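Local structure of tail fiber protein (Pseudomonas aeruginosa, 6CL6) at residues Gly132-Gly137 / Ala161-Val166. The protein forms the C-terminal part of the R2 pyocin tail fiber, a trimer that probably recognises receptors on the surface of target bacteria. Residues are numbered along the deposited sequence; the frame is centred on the assembly and turned at random.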
ATOM      1  N   GLY A 132       3.650   4.978 -44.279  1.00 10.88           N
ATOM      2  CA  GLY A 132       2.556   5.909 -44.522  1.00 14.67           C
ATOM      3  C   GLY A 132       2.046   6.560 -43.255  1.00 17.03           C
ATOM      4  O   GLY A 132       2.358   6.140 -42.132  1.00 15.27           O
ATOM      5  N   GLU A 133       1.284   7.622 -43.468  1.00 17.08           N
ATOM      6  CA  GLU A 133       0.490   8.257 -42.425  1.00 19.03           C
ATOM      7  C   GLU A 133      -0.893   7.629 -42.436  1.00 23.33           C
ATOM      8  O   GLU A 133      -1.493   7.477 -43.498  1.00 19.02           O
ATOM      9  CB  GLU A 133       0.402   9.756 -42.653  1.00 20.06           C
ATOM     10  CG  GLU A 133       1.696  10.466 -42.426  1.00 35.73           C
ATOM     11  CD  GLU A 133       1.942  10.735 -40.958  1.00 28.07           C
ATOM     12  OE1 GLU A 133       0.953  10.958 -40.224  1.00 25.11           O
ATOM     13  OE2 GLU A 133       3.120  10.717 -40.543  1.00 18.93           O
ATOM     14  N   LEU A 134      -1.378   7.248 -41.271  1.00 15.53           N
ATOM     15  CA  LEU A 134      -2.708   6.673 -41.171  1.00 22.53           C
ATOM     16  C   LEU A 134      -3.743   7.793 -41.179  1.00 13.65           C
ATOM     17  O   LEU A 134      -3.678   8.686 -40.334  1.00 15.36           O
ATOM     18  CB  LEU A 134      -2.847   5.845 -39.908  1.00 17.08           C
ATOM     19  CG  LEU A 134      -1.932   4.638 -39.821  1.00 16.73           C
ATOM     20  CD1 LEU A 134      -1.908   4.087 -38.404  1.00 15.41           C
ATOM     21  CD2 LEU A 134      -2.351   3.569 -40.784  1.00 22.41           C
ATOM     22  N   PRO A 135      -4.712   7.760 -42.079  1.00 12.91           N
ATOM     23  CA  PRO A 135      -5.815   8.731 -42.049  1.00 11.36           C
ATOM     24  C   PRO A 135      -6.797   8.383 -40.949  1.00 16.15           C
ATOM     25  O   PRO A 135      -6.520   7.507 -40.126  1.00 14.84           O
ATOM     26  CB  PRO A 135      -6.441   8.572 -43.432  1.00 16.40           C
ATOM     27  CG  PRO A 135      -6.241   7.143 -43.759  1.00 30.97           C
ATOM     28  CD  PRO A 135      -4.874   6.792 -43.192  1.00 25.68           C
ATOM     29  N   GLY A 136      -7.951   9.050 -40.942  1.00 14.62           N
ATOM     30  CA  GLY A 136      -9.038   8.640 -40.074  1.00 15.60           C
ATOM     31  C   GLY A 136      -9.692   7.363 -40.566  1.00 19.76           C
ATOM     32  O   GLY A 136      -9.458   6.878 -41.665  1.00 16.73           O
ATOM     33  N   GLY A 137     -10.519   6.792 -39.706  1.00 14.84           N
ATOM     34  CA  GLY A 137     -11.346   5.655 -40.096  1.00 17.75           C
ATOM     35  C   GLY A 137     -10.654   4.323 -40.289  1.00 16.88           C
ATOM     36  O   GLY A 137     -11.297   3.382 -40.780  1.00 13.87           O
ATOM     37  N   ALA A 161     -10.650   2.074 -35.724  1.00 17.95           N
ATOM     38  CA  ALA A 161     -11.080   0.908 -34.993  1.00 15.93           C
ATOM     39  C   ALA A 161      -9.870   0.084 -34.611  1.00 12.47           C
ATOM     40  O   ALA A 161      -8.862   0.061 -35.328  1.00 15.70           O
ATOM     41  CB  ALA A 161     -12.053   0.050 -35.786  1.00 17.42           C
ATOM     42  N   ASN A 162      -9.969  -0.558 -33.438  1.00 14.88           N
ATOM     43  CA  ASN A 162      -8.946  -1.478 -32.916  1.00 12.49           C
ATOM     44  C   ASN A 162      -7.612  -0.809 -32.629  1.00 10.98           C
ATOM     45  O   ASN A 162      -6.584  -1.482 -32.529  1.00 12.74           O
ATOM     46  CB  ASN A 162      -8.786  -2.668 -33.872  1.00  7.52           C
ATOM     47  CG  ASN A 162      -9.931  -3.659 -33.744  1.00 19.72           C
ATOM     48  OD1 ASN A 162     -10.080  -4.304 -32.709  1.00 17.76           O
ATOM     49  ND2 ASN A 162     -10.760  -3.752 -34.772  1.00 14.94           N
ATOM     50  N   TYR A 163      -7.608   0.493 -32.461  1.00  9.63           N
ATOM     51  CA  TYR A 163      -6.493   1.163 -31.805  1.00 13.31           C
ATOM     52  C   TYR A 163      -6.516   0.762 -30.329  1.00 16.43           C
ATOM     53  O   TYR A 163      -7.599   0.601 -29.749  1.00 15.19           O
ATOM     54  CB  TYR A 163      -6.599   2.676 -31.928  1.00 14.71           C
ATOM     55  CG  TYR A 163      -6.257   3.260 -33.287  1.00  8.10           C
ATOM     56  CD1 TYR A 163      -7.147   3.156 -34.345  1.00 12.13           C
ATOM     57  CD2 TYR A 163      -5.053   3.920 -33.494  1.00 20.22           C
ATOM     58  CE1 TYR A 163      -6.847   3.709 -35.577  1.00 12.20           C
ATOM     59  CE2 TYR A 163      -4.739   4.478 -34.728  1.00 16.92           C
ATOM     60  CZ  TYR A 163      -5.652   4.365 -35.763  1.00 16.98           C
ATOM     61  OH  TYR A 163      -5.358   4.928 -36.999  1.00 14.45           O
ATOM     62  N   PRO A 164      -5.354   0.563 -29.704  1.00 11.83           N
ATOM     63  CA  PRO A 164      -5.358   0.160 -28.290  1.00  9.34           C
ATOM     64  C   PRO A 164      -5.677   1.282 -27.338  1.00 11.14           C
ATOM     65  O   PRO A 164      -6.043   1.021 -26.185  1.00 11.36           O
ATOM     66  CB  PRO A 164      -3.930  -0.359 -28.061  1.00  7.93           C
ATOM     67  CG  PRO A 164      -3.091   0.388 -29.049  1.00  9.28           C
ATOM     68  CD  PRO A 164      -4.003   0.613 -30.269  1.00 10.62           C
ATOM     69  N   ILE A 165      -5.532   2.521 -27.787  1.00 14.04           N
ATOM     70  CA  ILE A 165      -5.746   3.718 -26.974  1.00  8.50           C
ATOM     71  C   ILE A 165      -6.080   4.817 -27.970  1.00 11.39           C
ATOM     72  O   ILE A 165      -5.629   4.792 -29.126  1.00 15.09           O
ATOM     73  CB  ILE A 165      -4.489   4.045 -26.132  1.00 10.32           C
ATOM     74  CG1 ILE A 165      -4.737   5.195 -25.169  1.00 15.23           C
ATOM     75  CG2 ILE A 165      -3.296   4.378 -27.077  1.00 11.64           C
ATOM     76  CD1 ILE A 165      -5.595   4.771 -23.967  1.00 11.69           C
ATOM     77  N   VAL A 166      -6.900   5.756 -27.550  1.00 12.66           N
ATOM     78  CA  VAL A 166      -7.226   6.892 -28.418  1.00 12.98           C
ATOM     79  C   VAL A 166      -6.109   7.910 -28.303  1.00 16.27           C
ATOM     80  O   VAL A 166      -6.179   8.839 -27.484  1.00 12.41           O
ATOM     81  CB  VAL A 166      -8.600   7.486 -28.091  1.00 20.11           C
ATOM     82  CG1 VAL A 166      -8.909   8.680 -29.002  1.00 14.89           C
ATOM     83  CG2 VAL A 166      -9.658   6.415 -28.258  1.00 24.48           C
TER
HETATM   84  O   HOH W   1      -7.526   5.982 -38.289  1.00 13.76           O
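Tyr163 OH takes part in two hydrogen bonds near the loop at Pro135. It donates to a water, with 2.7 Å between Tyr163 OH and the water oxygen. It also bonds Gln151 NE2 of strand 147-151. The same water donates to Pro135 O, with 2.6 Å between Pro135 O and the water oxygen. The two bonds meet at the water at an angle of about 105°, close to tetrahedral. Gln151 NE2 also bonds Pro135 O, so the water and the amide each bridge the carbonyl and the hydroxyl. This fits the direct separation of 4.2 Å between Pro135 O and Tyr163 OH, too long for a bond of their own.

The direct contact is small, and on the tyrosine side it falls on the hydroxyl. Leu134 brings its CD1 methyl to 3.8 Å from Tyr163 OH, and its CB to 4.0 Å from the same oxygen. Tyr163 CB points toward the other segment, and with CG anti to the carbonyl carbon (chi1 -75°) the hydroxyl ends beside Leu134. Ala161 N lies at the ring edge, in its plane. Elsewhere Leu134 packs on Trp149 and Met143, and Tyr163 on Ala157 of helix 154-159.

Together these contacts tie the loop between helix 154-159 and strand 169-177 to the chain leaving strand 132-133, an outermost strand, within this chain, of a mixed beta-sheet in the elongated, trimeric fiber.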